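Long-range contacts in UPF0141 protein yjdB (Campylobacter jejuni subsp. jejuni HB93-13, PDB 4TN0), which probably transfers phosphoethanolamine to acceptor molecules in the periplasm by way of a zinc-binding, alkaline phosphatase-like domain, and is required for polymyxin resistance and motility: residues K18-L22 with L285-N290; A102-S108 with I148-Q154; L133-K137 with E206-L211; R164-F169 with N195-Y199. All coordinates share one frame; numbering follows the deposited sequence.

Overall arrangement
From the N terminus, strand 18-24 opens contact 1, which closes only at 285-290, beyond every other segment; contacts 2, 3 and 4 therefore all fall within its span. Strand 100-105 opens contact 2, and helix 133-139 starts contact 3 before 148-154 closes contact 2, so these two cross. The loop at 164-169 and the helix at 195-199 then make contact 4 in series after contact 2, and within the span of contact 3, which closes at 206-211 on the same helix. Contacts 1 and 2 share the central sheet through neighbouring strands, and the helices of contact 3 pack on both strands. Contact 4 meets contact 2 where Arg164 touches Gln154.

Contact 1. Residues K18-L22 with L285-N290; sequences KLLVL and LLGYFN
Leu20, on strand 18-24, packs its side chain against Leu285 and Tyr288 of helix 281-288 and Phe289 just after it. Its CB lies 3.6 Å from Tyr288 CE1 and 3.9 Å from Phe289 CZ, an off-centre CH-pi approach in the case of the tyrosine. With CG anti to the backbone N (chi1 180°), the branch carries CD2 onward to 3.9 Å from Leu285 CD2 and 4.0 Å from Tyr288 CG. The same Leu285 methyl also meets CD2 of Leu22. On the opposite face of the tyrosine ring, Lys18 bends at chi4 (-84°) and sets NZ 4.6 Å from the ring centroid and 18° off the normal, a cation-pi geometry. NZ also makes a weak 3.3 Å hydrogen bond to Tyr288 O and a salt bridge to Glu218, while Tyr288 OH is hydrogen-bonded to Ser220 OG. Asn290, the C-prime residue of the Schellman motif that ends the helix, brings OD1 near Lys18 CE. The ring thus separates leucine carbon from a lysine ammonium likely stabilised by Glu218.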
loop_
_atom_site.group_PDB
_atom_site.type_symbol
_atom_site.label_atom_id
_atom_site.label_comp_id
_atom_site.label_asym_id
_atom_site.label_seq_id
_atom_site.Cartn_x
_atom_site.Cartn_y
_atom_site.Cartn_z
ATOM N N LYS A 18 -14.648 5.626 -13.231
ATOM C CA LYS A 18 -13.355 5.222 -12.649
ATOM C C LYS A 18 -13.436 4.634 -11.223
ATOM O O LYS A 18 -14.236 5.076 -10.384
ATOM C CB LYS A 18 -12.386 6.417 -12.637
ATOM C CG LYS A 18 -11.802 6.816 -13.981
ATOM C CD LYS A 18 -10.945 8.065 -13.828
ATOM C CE LYS A 18 -10.076 8.302 -15.047
ATOM N NZ LYS A 18 -8.803 7.509 -15.000
ATOM N N LEU A 19 -12.598 3.632 -10.961
ATOM C CA LEU A 19 -12.475 3.045 -9.620
ATOM C C LEU A 19 -11.039 2.691 -9.259
ATOM O O LEU A 19 -10.471 1.761 -9.834
ATOM C CB LEU A 19 -13.344 1.789 -9.503
ATOM C CG LEU A 19 -13.184 0.976 -8.215
ATOM C CD1 LEU A 19 -13.427 1.836 -6.984
ATOM C CD2 LEU A 19 -14.101 -0.248 -8.215
ATOM N N LEU A 20 -10.475 3.384 -8.271
ATOM C CA LEU A 20 -9.139 3.034 -7.785
ATOM C C LEU A 20 -9.240 2.424 -6.378
ATOM O O LEU A 20 -9.850 3.000 -5.474
ATOM C CB LEU A 20 -8.195 4.252 -7.786
ATOM C CG LEU A 20 -6.767 3.988 -7.287
ATOM C CD1 LEU A 20 -6.118 2.925 -8.150
ATOM C CD2 LEU A 20 -5.894 5.244 -7.258
ATOM N N VAL A 21 -8.678 1.229 -6.229
ATOM C CA VAL A 21 -8.549 0.600 -4.915
ATOM C C VAL A 21 -7.092 0.725 -4.486
ATOM O O VAL A 21 -6.191 0.169 -5.127
ATOM C CB VAL A 21 -8.991 -0.898 -4.913
ATOM C CG1 VAL A 21 -8.630 -1.560 -3.596
ATOM C CG2 VAL A 21 -10.501 -1.050 -5.181
ATOM N N LEU A 22 -6.870 1.519 -3.440
ATOM C CA LEU A 22 -5.529 1.747 -2.894
ATOM C C LEU A 22 -5.341 0.876 -1.665
ATOM O O LEU A 22 -6.031 1.050 -0.659
ATOM C CB LEU A 22 -5.336 3.213 -2.517
ATOM C CG LEU A 22 -4.006 3.629 -1.906
ATOM C CD1 LEU A 22 -2.873 3.451 -2.906
ATOM C CD2 LEU A 22 -4.090 5.067 -1.445
ATOM N N LEU A 285 -1.920 9.882 -7.110
ATOM C CA LEU A 285 -3.313 9.894 -6.664
ATOM C C LEU A 285 -4.100 11.083 -7.245
ATOM O O LEU A 285 -5.284 10.966 -7.565
ATOM C CB LEU A 285 -3.364 9.912 -5.138
ATOM C CG LEU A 285 -3.061 8.621 -4.367
ATOM C CD1 LEU A 285 -3.226 8.918 -2.901
ATOM C CD2 LEU A 285 -3.965 7.458 -4.766
ATOM N N LEU A 286 -3.451 12.233 -7.368
ATOM C CA LEU A 286 -4.098 13.367 -8.005
ATOM C C LEU A 286 -4.270 13.041 -9.486
ATOM O O LEU A 286 -5.377 13.103 -10.022
ATOM C CB LEU A 286 -3.285 14.645 -7.821
ATOM C CG LEU A 286 -3.156 15.204 -6.410
ATOM C CD1 LEU A 286 -2.791 16.675 -6.459
ATOM C CD2 LEU A 286 -4.444 15.009 -5.660
ATOM N N GLY A 287 -3.171 12.643 -10.123
ATOM C CA GLY A 287 -3.171 12.319 -11.537
ATOM C C GLY A 287 -4.212 11.299 -11.962
ATOM O O GLY A 287 -4.710 11.332 -13.090
ATOM N N TYR A 288 -4.552 10.388 -11.060
ATOM C CA TYR A 288 -5.438 9.297 -11.423
ATOM C C TYR A 288 -6.844 9.801 -11.652
ATOM O O TYR A 288 -7.559 9.281 -12.514
ATOM C CB TYR A 288 -5.458 8.204 -10.351
ATOM C CG TYR A 288 -6.122 6.944 -10.844
ATOM C CD1 TYR A 288 -7.494 6.754 -10.701
ATOM C CD2 TYR A 288 -5.380 5.954 -11.480
ATOM C CE1 TYR A 288 -8.107 5.609 -11.169
ATOM C CE2 TYR A 288 -5.984 4.808 -11.951
ATOM C CZ TYR A 288 -7.348 4.642 -11.792
ATOM O OH TYR A 288 -7.953 3.500 -12.259
ATOM N N PHE A 289 -7.254 10.805 -10.884
ATOM C CA PHE A 289 -8.599 11.340 -11.048
ATOM C C PHE A 289 -8.553 12.665 -11.811
ATOM O O PHE A 289 -9.515 13.428 -11.799
ATOM C CB PHE A 289 -9.271 11.501 -9.685
ATOM C CG PHE A 289 -9.512 10.199 -9.005
ATOM C CD1 PHE A 289 -10.702 9.517 -9.186
ATOM C CD2 PHE A 289 -8.525 9.620 -8.222
ATOM C CE1 PHE A 289 -10.916 8.296 -8.575
ATOM C CE2 PHE A 289 -8.738 8.404 -7.612
ATOM C CZ PHE A 289 -9.932 7.741 -7.790
ATOM N N ASN A 290 -7.450 12.872 -12.535
ATOM C CA ASN A 290 -7.231 14.059 -13.366
ATOM C C ASN A 290 -7.416 15.385 -12.632
ATOM O O ASN A 290 -8.031 16.308 -13.169
ATOM C CB ASN A 290 -8.169 14.032 -14.583
ATOM C CG ASN A 290 -7.963 12.806 -15.453
ATOM O OD1 ASN A 290 -8.841 11.940 -15.553
ATOM N ND2 ASN A 290 -6.785 12.711 -16.062
#

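Contact 2. Residues A102-S108 with I148-Q154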
loop_
_atom_site.group_PDB
_atom_site.type_symbol
_atom_site.label_atom_id
_atom_site.label_comp_id
_atom_site.label_asym_id
_atom_site.label_seq_id
_atom_site.Cartn_x
_atom_site.Cartn_y
_atom_site.Cartn_z
ATOM N N ALA A 102 -13.635 6.407 0.063
ATOM C CA ALA A 102 -13.903 5.518 1.205
ATOM C C ALA A 102 -12.587 4.999 1.812
ATOM O O ALA A 102 -11.637 4.670 1.074
ATOM C CB ALA A 102 -14.803 4.360 0.793
ATOM N N TRP A 103 -12.513 4.985 3.146
ATOM C CA TRP A 103 -11.344 4.467 3.862
ATOM C C TRP A 103 -11.745 3.366 4.871
ATOM O O TRP A 103 -12.408 3.639 5.872
ATOM C CB TRP A 103 -10.605 5.619 4.566
ATOM C CG TRP A 103 -9.292 5.232 5.235
ATOM C CD1 TRP A 103 -9.145 4.479 6.360
ATOM C CD2 TRP A 103 -7.964 5.606 4.831
ATOM N NE1 TRP A 103 -7.819 4.338 6.671
ATOM C CE2 TRP A 103 -7.070 5.027 5.749
ATOM C CE3 TRP A 103 -7.447 6.362 3.779
ATOM C CZ2 TRP A 103 -5.680 5.182 5.649
ATOM C CZ3 TRP A 103 -6.076 6.514 3.673
ATOM C CH2 TRP A 103 -5.203 5.929 4.610
ATOM N N PHE A 104 -11.345 2.124 4.601
ATOM C CA PHE A 104 -11.641 1.014 5.513
ATOM C C PHE A 104 -10.353 0.506 6.207
ATOM O O PHE A 104 -9.426 0.018 5.546
ATOM C CB PHE A 104 -12.330 -0.129 4.761
ATOM C CG PHE A 104 -13.591 0.277 4.060
ATOM C CD1 PHE A 104 -14.518 1.095 4.687
ATOM C CD2 PHE A 104 -13.847 -0.143 2.760
ATOM C CE1 PHE A 104 -15.681 1.481 4.036
ATOM C CE2 PHE A 104 -15.013 0.243 2.102
ATOM C CZ PHE A 104 -15.926 1.056 2.745
ATOM N N ASP A 105 -10.309 0.607 7.535
ATOM C CA ASP A 105 -9.066 0.399 8.280
ATOM C C ASP A 105 -9.129 -0.790 9.231
ATOM O O ASP A 105 -9.926 -0.805 10.172
ATOM C CB ASP A 105 -8.727 1.668 9.063
ATOM C CG ASP A 105 -7.245 1.789 9.372
ATOM O OD1 ASP A 105 -6.700 0.879 10.016
ATOM O OD2 ASP A 105 -6.612 2.774 8.919
ATOM N N ASN A 106 -8.264 -1.774 8.992
ATOM C CA ASN A 106 -8.138 -2.945 9.857
ATOM C C ASN A 106 -6.821 -2.926 10.657
ATOM O O ASN A 106 -6.478 -3.873 11.368
ATOM C CB ASN A 106 -8.229 -4.226 9.030
ATOM C CG ASN A 106 -8.420 -5.466 9.898
ATOM O OD1 ASN A 106 -9.168 -5.429 10.869
ATOM N ND2 ASN A 106 -7.767 -6.571 9.535
ATOM N N ASN A 107 -6.075 -1.836 10.516
ATOM C CA ASN A 107 -4.768 -1.730 11.140
ATOM C C ASN A 107 -4.846 -1.328 12.610
ATOM O O ASN A 107 -5.522 -0.364 12.955
ATOM C CB ASN A 107 -3.915 -0.745 10.349
ATOM C CG ASN A 107 -2.467 -0.814 10.724
ATOM O OD1 ASN A 107 -2.040 -0.210 11.696
ATOM N ND2 ASN A 107 -1.706 -1.595 9.973
ATOM N N SER A 108 -4.126 -2.048 13.470
ATOM C CA SER A 108 -4.199 -1.800 14.911
ATOM C C SER A 108 -3.795 -0.385 15.298
ATOM O O SER A 108 -4.118 0.074 16.389
ATOM C CB SER A 108 -3.325 -2.801 15.679
ATOM O OG SER A 108 -1.948 -2.688 15.366
ATOM N N ILE A 148 -12.376 6.447 -5.039
ATOM C CA ILE A 148 -11.186 5.819 -4.461
ATOM C C ILE A 148 -11.587 5.148 -3.169
ATOM O O ILE A 148 -12.216 5.755 -2.292
ATOM C CB ILE A 148 -10.001 6.804 -4.212
ATOM C CG1 ILE A 148 -8.769 6.024 -3.735
ATOM C CG2 ILE A 148 -10.383 7.923 -3.243
ATOM C CD1 ILE A 148 -7.499 6.850 -3.606
ATOM N N ILE A 149 -11.224 3.875 -3.081
ATOM C CA ILE A 149 -11.412 3.078 -1.885
ATOM C C ILE A 149 -10.065 2.693 -1.293
ATOM O O ILE A 149 -9.230 2.055 -1.955
ATOM C CB ILE A 149 -12.231 1.809 -2.192
ATOM C CG1 ILE A 149 -13.536 2.206 -2.917
ATOM C CG2 ILE A 149 -12.490 1.020 -0.900
ATOM C CD1 ILE A 149 -14.467 1.054 -3.250
ATOM N N VAL A 150 -9.832 3.109 -0.053
ATOM C CA VAL A 150 -8.596 2.737 0.630
ATOM C C VAL A 150 -8.832 1.553 1.569
ATOM O O VAL A 150 -9.764 1.553 2.385
ATOM C CB VAL A 150 -7.998 3.904 1.430
ATOM C CG1 VAL A 150 -6.707 3.450 2.109
ATOM C CG2 VAL A 150 -7.725 5.111 0.522
ATOM N N LEU A 151 -8.021 0.516 1.399
ATOM C CA LEU A 151 -8.008 -0.571 2.355
ATOM C C LEU A 151 -6.656 -0.551 3.078
ATOM O O LEU A 151 -5.603 -0.714 2.441
ATOM C CB LEU A 151 -8.246 -1.913 1.665
ATOM C CG LEU A 151 -9.500 -1.980 0.782
ATOM C CD1 LEU A 151 -9.618 -3.340 0.088
ATOM C CD2 LEU A 151 -10.756 -1.631 1.558
ATOM N N HIS A 152 -6.701 -0.357 4.399
ATOM C CA HIS A 152 -5.506 -0.305 5.248
ATOM C C HIS A 152 -5.371 -1.639 5.998
ATOM O O HIS A 152 -6.168 -1.948 6.895
ATOM C CB HIS A 152 -5.589 0.868 6.238
ATOM C CG HIS A 152 -4.323 1.124 7.009
ATOM N ND1 HIS A 152 -4.291 1.900 8.151
ATOM C CD2 HIS A 152 -3.046 0.722 6.800
ATOM C CE1 HIS A 152 -3.062 1.943 8.623
ATOM N NE2 HIS A 152 -2.285 1.241 7.821
ATOM N N LEU A 153 -4.364 -2.418 5.610
ATOM C CA LEU A 153 -4.131 -3.752 6.152
ATOM C C LEU A 153 -3.430 -3.786 7.508
ATOM O O LEU A 153 -2.657 -2.892 7.850
ATOM C CB LEU A 153 -3.293 -4.565 5.170
ATOM C CG LEU A 153 -3.777 -4.633 3.725
ATOM C CD1 LEU A 153 -2.850 -5.548 2.926
ATOM C CD2 LEU A 153 -5.221 -5.110 3.669
ATOM N N GLN A 154 -3.705 -4.833 8.276
ATOM C CA GLN A 154 -2.847 -5.223 9.385
ATOM C C GLN A 154 -1.620 -5.940 8.785
ATOM O O GLN A 154 -0.507 -5.893 9.343
ATOM C CB GLN A 154 -3.606 -6.124 10.369
ATOM C CG GLN A 154 -2.888 -6.462 11.681
ATOM C CD GLN A 154 -2.787 -5.305 12.685
ATOM O OE1 GLN A 154 -2.795 -4.129 12.329
ATOM N NE2 GLN A 154 -2.669 -5.658 13.957
#
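The indole of Trp103 receives Val150 CG1 over one face of its six-membered ring, 3.5 Å from the centroid. The imidazole of His152 has Asn107 CB over one face, also 3.5 Å from the centroid, and the Asn107 amide stacks with it, the planes only 3° apart. At the imidazole edge, in plane, lies Asp105 OD2. Phe104 is met at its edge by Leu151 CD2, 3.6 Å from CD2 of the phenyl ring. Asp105 OD2 accepts two bonds: from His152 ND1 at 2.6 Å on its syn side but well out of the carboxylate plane, with carboxylate and imidazole planes 85° apart, and from Trp103 NE1 at 3.0 Å on its anti side. The other oxygen, OD1, takes the backbone N of Asn107 in an Asx turn, so the carboxylate is held through both oxygens and the imidazole is fixed in rotation. Beyond the strands, Asn107 ND2 reaches Leu153 O at 2.7 Å, and Gln154 OE1 takes Ser108 N at 2.7 Å. Asn107 ND2 also bonds Glu26, a zinc ligand, which puts it in the second shell of the metal. Main-chain hydrogen bonds between 102-106 and 148-152 join the strands in parallel, the short segments' axes 11° apart. These strands belong to the parallel part of the central mixed sheet of the alkaline phosphatase-like fold, whose C-terminal strand ends lead to the zinc site.

Contact 3. Residues L133-K137 with E206-L211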
loop_
_atom_site.group_PDB
_atom_site.type_symbol
_atom_site.label_atom_id
_atom_site.label_comp_id
_atom_site.label_asym_id
_atom_site.label_seq_id
_atom_site.Cartn_x
_atom_site.Cartn_y
_atom_site.Cartn_z
ATOM N N LEU A 133 -12.933 -7.280 3.092
ATOM C CA LEU A 133 -13.653 -7.580 1.861
ATOM C C LEU A 133 -15.162 -7.325 2.041
ATOM O O LEU A 133 -15.883 -7.082 1.068
ATOM C CB LEU A 133 -13.368 -9.014 1.416
ATOM C CG LEU A 133 -11.916 -9.149 0.942
ATOM C CD1 LEU A 133 -11.554 -10.553 0.493
ATOM C CD2 LEU A 133 -11.666 -8.182 -0.175
ATOM N N ILE A 134 -15.622 -7.347 3.291
ATOM C CA ILE A 134 -17.031 -7.117 3.597
ATOM C C ILE A 134 -17.495 -5.678 3.327
ATOM O O ILE A 134 -18.430 -5.484 2.546
ATOM C CB ILE A 134 -17.362 -7.513 5.059
ATOM C CG1 ILE A 134 -17.375 -9.035 5.200
ATOM C CG2 ILE A 134 -18.716 -6.984 5.464
ATOM C CD1 ILE A 134 -17.544 -9.498 6.621
ATOM N N PRO A 135 -16.869 -4.659 3.961
ATOM C CA PRO A 135 -17.384 -3.325 3.626
ATOM C C PRO A 135 -16.979 -2.884 2.226
ATOM O O PRO A 135 -17.613 -1.984 1.669
ATOM C CB PRO A 135 -16.743 -2.430 4.684
ATOM C CG PRO A 135 -15.442 -3.107 4.973
ATOM C CD PRO A 135 -15.713 -4.580 4.877
ATOM N N PHE A 136 -15.966 -3.531 1.660
ATOM C CA PHE A 136 -15.554 -3.261 0.289
ATOM C C PHE A 136 -16.613 -3.712 -0.702
ATOM O O PHE A 136 -16.949 -2.978 -1.629
ATOM C CB PHE A 136 -14.239 -3.957 -0.018
ATOM C CG PHE A 136 -13.840 -3.914 -1.463
ATOM C CD1 PHE A 136 -13.537 -2.702 -2.082
ATOM C CD2 PHE A 136 -13.697 -5.083 -2.193
ATOM C CE1 PHE A 136 -13.136 -2.661 -3.411
ATOM C CE2 PHE A 136 -13.292 -5.047 -3.527
ATOM C CZ PHE A 136 -13.006 -3.833 -4.134
ATOM N N LYS A 137 -17.171 -4.902 -0.482
ATOM C CA LYS A 137 -18.227 -5.406 -1.355
ATOM C C LYS A 137 -19.443 -4.484 -1.249
ATOM O O LYS A 137 -20.034 -4.113 -2.253
ATOM C CB LYS A 137 -18.584 -6.862 -1.005
ATOM C CG LYS A 137 -17.609 -7.868 -1.609
ATOM C CD LYS A 137 -17.893 -9.321 -1.236
ATOM C CE LYS A 137 -16.663 -10.183 -1.592
ATOM N NZ LYS A 137 -16.682 -11.618 -1.168
ATOM N N GLU A 206 -8.028 -11.506 -4.719
ATOM C CA GLU A 206 -9.469 -11.464 -4.449
ATOM C C GLU A 206 -10.043 -10.086 -4.743
ATOM O O GLU A 206 -11.197 -9.958 -5.155
ATOM C CB GLU A 206 -9.770 -11.856 -3.007
ATOM C CG GLU A 206 -9.657 -13.355 -2.746
ATOM C CD GLU A 206 -10.694 -14.193 -3.493
ATOM O OE1 GLU A 206 -11.892 -14.065 -3.166
ATOM O OE2 GLU A 206 -10.305 -14.990 -4.381
ATOM N N ILE A 207 -9.244 -9.054 -4.504
ATOM C CA ILE A 207 -9.651 -7.690 -4.823
ATOM C C ILE A 207 -9.731 -7.525 -6.338
ATOM O O ILE A 207 -10.720 -7.023 -6.857
ATOM C CB ILE A 207 -8.678 -6.659 -4.213
ATOM C CG1 ILE A 207 -9.003 -6.472 -2.731
ATOM C CG2 ILE A 207 -8.763 -5.297 -4.938
ATOM C CD1 ILE A 207 -7.939 -5.715 -1.980
ATOM N N ILE A 208 -8.700 -7.990 -7.037
ATOM C CA ILE A 208 -8.683 -8.006 -8.490
ATOM C C ILE A 208 -9.887 -8.784 -9.023
ATOM O O ILE A 208 -10.542 -8.373 -9.984
ATOM C CB ILE A 208 -7.374 -8.649 -9.022
ATOM C CG1 ILE A 208 -6.166 -7.769 -8.710
ATOM C CG2 ILE A 208 -7.431 -8.887 -10.514
ATOM C CD1 ILE A 208 -4.876 -8.314 -9.257
ATOM N N LYS A 209 -10.185 -9.898 -8.356
ATOM C CA LYS A 209 -11.260 -10.819 -8.730
ATOM C C LYS A 209 -12.623 -10.147 -8.637
ATOM O O LYS A 209 -13.518 -10.428 -9.423
ATOM C CB LYS A 209 -11.180 -12.060 -7.820
ATOM C CG LYS A 209 -12.271 -13.140 -7.913
ATOM C CD LYS A 209 -11.625 -14.489 -7.480
ATOM C CE LYS A 209 -12.598 -15.512 -6.886
ATOM N NZ LYS A 209 -13.841 -14.904 -6.342
ATOM N N LEU A 210 -12.765 -9.239 -7.684
ATOM C CA LEU A 210 -13.994 -8.483 -7.536
ATOM C C LEU A 210 -13.997 -7.323 -8.530
ATOM O O LEU A 210 -15.056 -6.828 -8.929
ATOM C CB LEU A 210 -14.149 -7.977 -6.098
ATOM C CG LEU A 210 -14.634 -9.033 -5.085
ATOM C CD1 LEU A 210 -14.368 -8.571 -3.665
ATOM C CD2 LEU A 210 -16.112 -9.416 -5.261
ATOM N N LEU A 211 -12.801 -6.897 -8.933
ATOM C CA LEU A 211 -12.660 -5.788 -9.873
ATOM C C LEU A 211 -13.031 -6.182 -11.293
ATOM O O LEU A 211 -13.484 -5.343 -12.084
ATOM C CB LEU A 211 -11.228 -5.236 -9.849
ATOM C CG LEU A 211 -10.865 -4.358 -8.651
ATOM C CD1 LEU A 211 -9.542 -3.652 -8.897
ATOM C CD2 LEU A 211 -11.987 -3.357 -8.328
#
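Leu133, Phe136 and Lys137 face Ile207 and Leu210 between two helices on one side of the central sheet of this alkaline phosphatase-like alpha/beta fold; the short segments 133-137 and 206-211 run nearly parallel, their axes 16° apart and 11.9 Å at closest approach. Contacts between aliphatic groups come first. Leu133 sends CD2 to within 4.1 Å of Ile207 CG1 and its other branch, CD1, against CB of Glu206. Aromatic packing is next: Phe136, with CG anti to the backbone N (chi1 171°), extends its ring toward helix 186-211, where Leu210 CD1 and Leu211 CD2 both meet it at the edge rather than over a face. The sheet lies beneath, since Phe136 and Ile207 both rest on Val21. Charged groups add little across the gap. Lys137 NZ stays 5.7 Å from Glu206 OE1, whose long salt bridge runs instead to Lys209 within its own helix. The lysine chain is extended and contributes through carbon: Leu210 CD1 touches Lys137 CE at 3.5 Å and Phe136 CE2 at 3.7 Å.

Contact 4. Residues R164-F169 with N195-Y199; sequences RYPSEF and NTLLY
Tyr165 lies with its ring over Asn195 and its edge against Thr196. Asn195 CB sits over the ring face, 3.5 Å from the centroid, and Thr196 CG2 approaches the edge at 3.6 Å from Tyr165 CD1. Asn195 ND2 gives a nearly straight hydrogen bond to Tyr165 OH (3.1 Å), leaving the amide and ring planes 81° apart. With CG between the backbone N and the carbonyl carbon (chi1 53°), the tyrosine ring is directed over Asn195. Next to it, Pro166 CD stands over the Tyr199 ring, 3.5 Å from the centroid, and Phe169 CD2 comes to 3.5 Å from Tyr199 CD1, the two rings meeting obliquely at 43°. The loop carrying these residues belongs to the beta-alpha-beta crossover that leads from strand 146-152 through helix 186-211 to the parallel strand 218-224, so the connection packs onto its own helix. Farther out, Asn195 OD1 accepts from the backbone N of Phe172, and Tyr199 OH is hydrogen-bonded to Glu130. Thr196 OG1 pairs with Tyr193 O and Ser156. Arg164 lays its CB against Thr196 CG2, then turns its guanidinium away to His157 O and Thr160.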
loop_
_atom_site.group_PDB
_atom_site.type_symbol
_atom_site.label_atom_id
_atom_site.label_comp_id
_atom_site.label_asym_id
_atom_site.label_seq_id
_atom_site.Cartn_x
_atom_site.Cartn_y
_atom_site.Cartn_z
ATOM N N ARG A 164 -1.585 -13.352 11.854
ATOM C CA ARG A 164 -2.053 -12.484 10.765
ATOM C C ARG A 164 -2.822 -13.260 9.693
ATOM O O ARG A 164 -3.588 -12.683 8.931
ATOM C CB ARG A 164 -0.862 -11.752 10.115
ATOM C CG ARG A 164 -0.023 -10.883 11.073
ATOM C CD ARG A 164 -0.695 -9.557 11.408
ATOM N NE ARG A 164 -1.665 -9.662 12.491
ATOM C CZ ARG A 164 -1.385 -9.556 13.786
ATOM N NH1 ARG A 164 -2.367 -9.673 14.677
ATOM N NH2 ARG A 164 -0.138 -9.325 14.196
ATOM N N TYR A 165 -2.623 -14.570 9.644
ATOM C CA TYR A 165 -3.240 -15.375 8.601
ATOM C C TYR A 165 -3.994 -16.567 9.177
ATOM O O TYR A 165 -3.627 -17.084 10.230
ATOM C CB TYR A 165 -2.192 -15.860 7.610
ATOM C CG TYR A 165 -1.022 -16.574 8.245
ATOM C CD1 TYR A 165 0.149 -15.888 8.544
ATOM C CD2 TYR A 165 -1.082 -17.938 8.531
ATOM C CE1 TYR A 165 1.217 -16.523 9.117
ATOM C CE2 TYR A 165 -0.013 -18.593 9.101
ATOM C CZ TYR A 165 1.135 -17.877 9.396
ATOM O OH TYR A 165 2.207 -18.506 9.952
ATOM N N PRO A 166 -5.069 -16.992 8.493
ATOM C CA PRO A 166 -5.817 -18.193 8.882
ATOM C C PRO A 166 -5.050 -19.463 8.510
ATOM O O PRO A 166 -4.116 -19.382 7.693
ATOM C CB PRO A 166 -7.124 -18.058 8.088
ATOM C CG PRO A 166 -6.712 -17.316 6.848
ATOM C CD PRO A 166 -5.671 -16.325 7.321
ATOM N N SER A 167 -5.432 -20.600 9.101
ATOM C CA SER A 167 -4.694 -21.859 8.926
ATOM C C SER A 167 -4.582 -22.239 7.459
ATOM O O SER A 167 -3.617 -22.872 7.043
ATOM C CB SER A 167 -5.332 -22.999 9.750
ATOM O OG SER A 167 -6.616 -23.395 9.276
ATOM N N GLU A 168 -5.550 -21.806 6.659
ATOM C CA GLU A 168 -5.561 -22.169 5.251
ATOM C C GLU A 168 -4.365 -21.582 4.491
ATOM O O GLU A 168 -4.050 -22.042 3.385
ATOM C CB GLU A 168 -6.875 -21.701 4.602
ATOM C CG GLU A 168 -8.148 -22.363 5.193
ATOM C CD GLU A 168 -8.663 -21.693 6.483
ATOM O OE1 GLU A 168 -8.179 -20.600 6.827
ATOM O OE2 GLU A 168 -9.564 -22.246 7.148
ATOM N N PHE A 169 -3.659 -20.618 5.098
ATOM C CA PHE A 169 -2.489 -19.999 4.447
ATOM C C PHE A 169 -1.199 -20.210 5.237
ATOM O O PHE A 169 -0.204 -19.530 5.006
ATOM C CB PHE A 169 -2.743 -18.503 4.198
ATOM C CG PHE A 169 -3.837 -18.250 3.193
ATOM C CD1 PHE A 169 -3.595 -18.385 1.833
ATOM C CD2 PHE A 169 -5.118 -17.939 3.610
ATOM C CE1 PHE A 169 -4.607 -18.187 0.905
ATOM C CE2 PHE A 169 -6.133 -17.741 2.693
ATOM C CZ PHE A 169 -5.878 -17.867 1.340
ATOM N N ASN A 195 4.283 -16.444 5.103
ATOM C CA ASN A 195 2.865 -16.783 5.130
ATOM C C ASN A 195 2.006 -15.533 5.173
ATOM O O ASN A 195 0.985 -15.469 4.496
ATOM C CB ASN A 195 2.520 -17.661 6.333
ATOM C CG ASN A 195 3.016 -19.071 6.191
ATOM O OD1 ASN A 195 3.320 -19.532 5.092
ATOM N ND2 ASN A 195 3.112 -19.770 7.318
ATOM N N THR A 196 2.411 -14.546 5.972
ATOM C CA THR A 196 1.647 -13.312 6.074
ATOM C C THR A 196 1.631 -12.589 4.731
ATOM O O THR A 196 0.646 -11.951 4.380
ATOM C CB THR A 196 2.207 -12.348 7.150
ATOM O OG1 THR A 196 3.471 -11.804 6.722
ATOM C CG2 THR A 196 2.394 -13.061 8.430
ATOM N N LEU A 197 2.726 -12.698 3.985
ATOM C CA LEU A 197 2.816 -12.086 2.658
ATOM C C LEU A 197 1.893 -12.806 1.666
ATOM O O LEU A 197 1.236 -12.170 0.830
ATOM C CB LEU A 197 4.263 -12.118 2.158
ATOM C CG LEU A 197 5.315 -11.278 2.912
ATOM C CD1 LEU A 197 6.697 -11.444 2.316
ATOM C CD2 LEU A 197 4.936 -9.796 2.938
ATOM N N LEU A 198 1.868 -14.135 1.767
ATOM C CA LEU A 198 1.028 -15.000 0.950
ATOM C C LEU A 198 -0.438 -14.659 1.154
ATOM O O LEU A 198 -1.196 -14.496 0.197
ATOM C CB LEU A 198 1.281 -16.464 1.299
ATOM C CG LEU A 198 0.649 -17.520 0.399
ATOM C CD1 LEU A 198 1.230 -17.405 -1.005
ATOM C CD2 LEU A 198 0.938 -18.898 0.983
ATOM N N TYR A 199 -0.827 -14.520 2.411
ATOM C CA TYR A 199 -2.202 -14.174 2.731
ATOM C C TYR A 199 -2.559 -12.812 2.151
ATOM O O TYR A 199 -3.603 -12.648 1.538
ATOM C CB TYR A 199 -2.403 -14.175 4.243
ATOM C CG TYR A 199 -3.814 -13.870 4.712
ATOM C CD1 TYR A 199 -4.908 -14.524 4.163
ATOM C CD2 TYR A 199 -4.039 -12.975 5.749
ATOM C CE1 TYR A 199 -6.195 -14.273 4.621
ATOM C CE2 TYR A 199 -5.316 -12.709 6.209
ATOM C CZ TYR A 199 -6.392 -13.367 5.648
ATOM O OH TYR A 199 -7.659 -13.111 6.109
#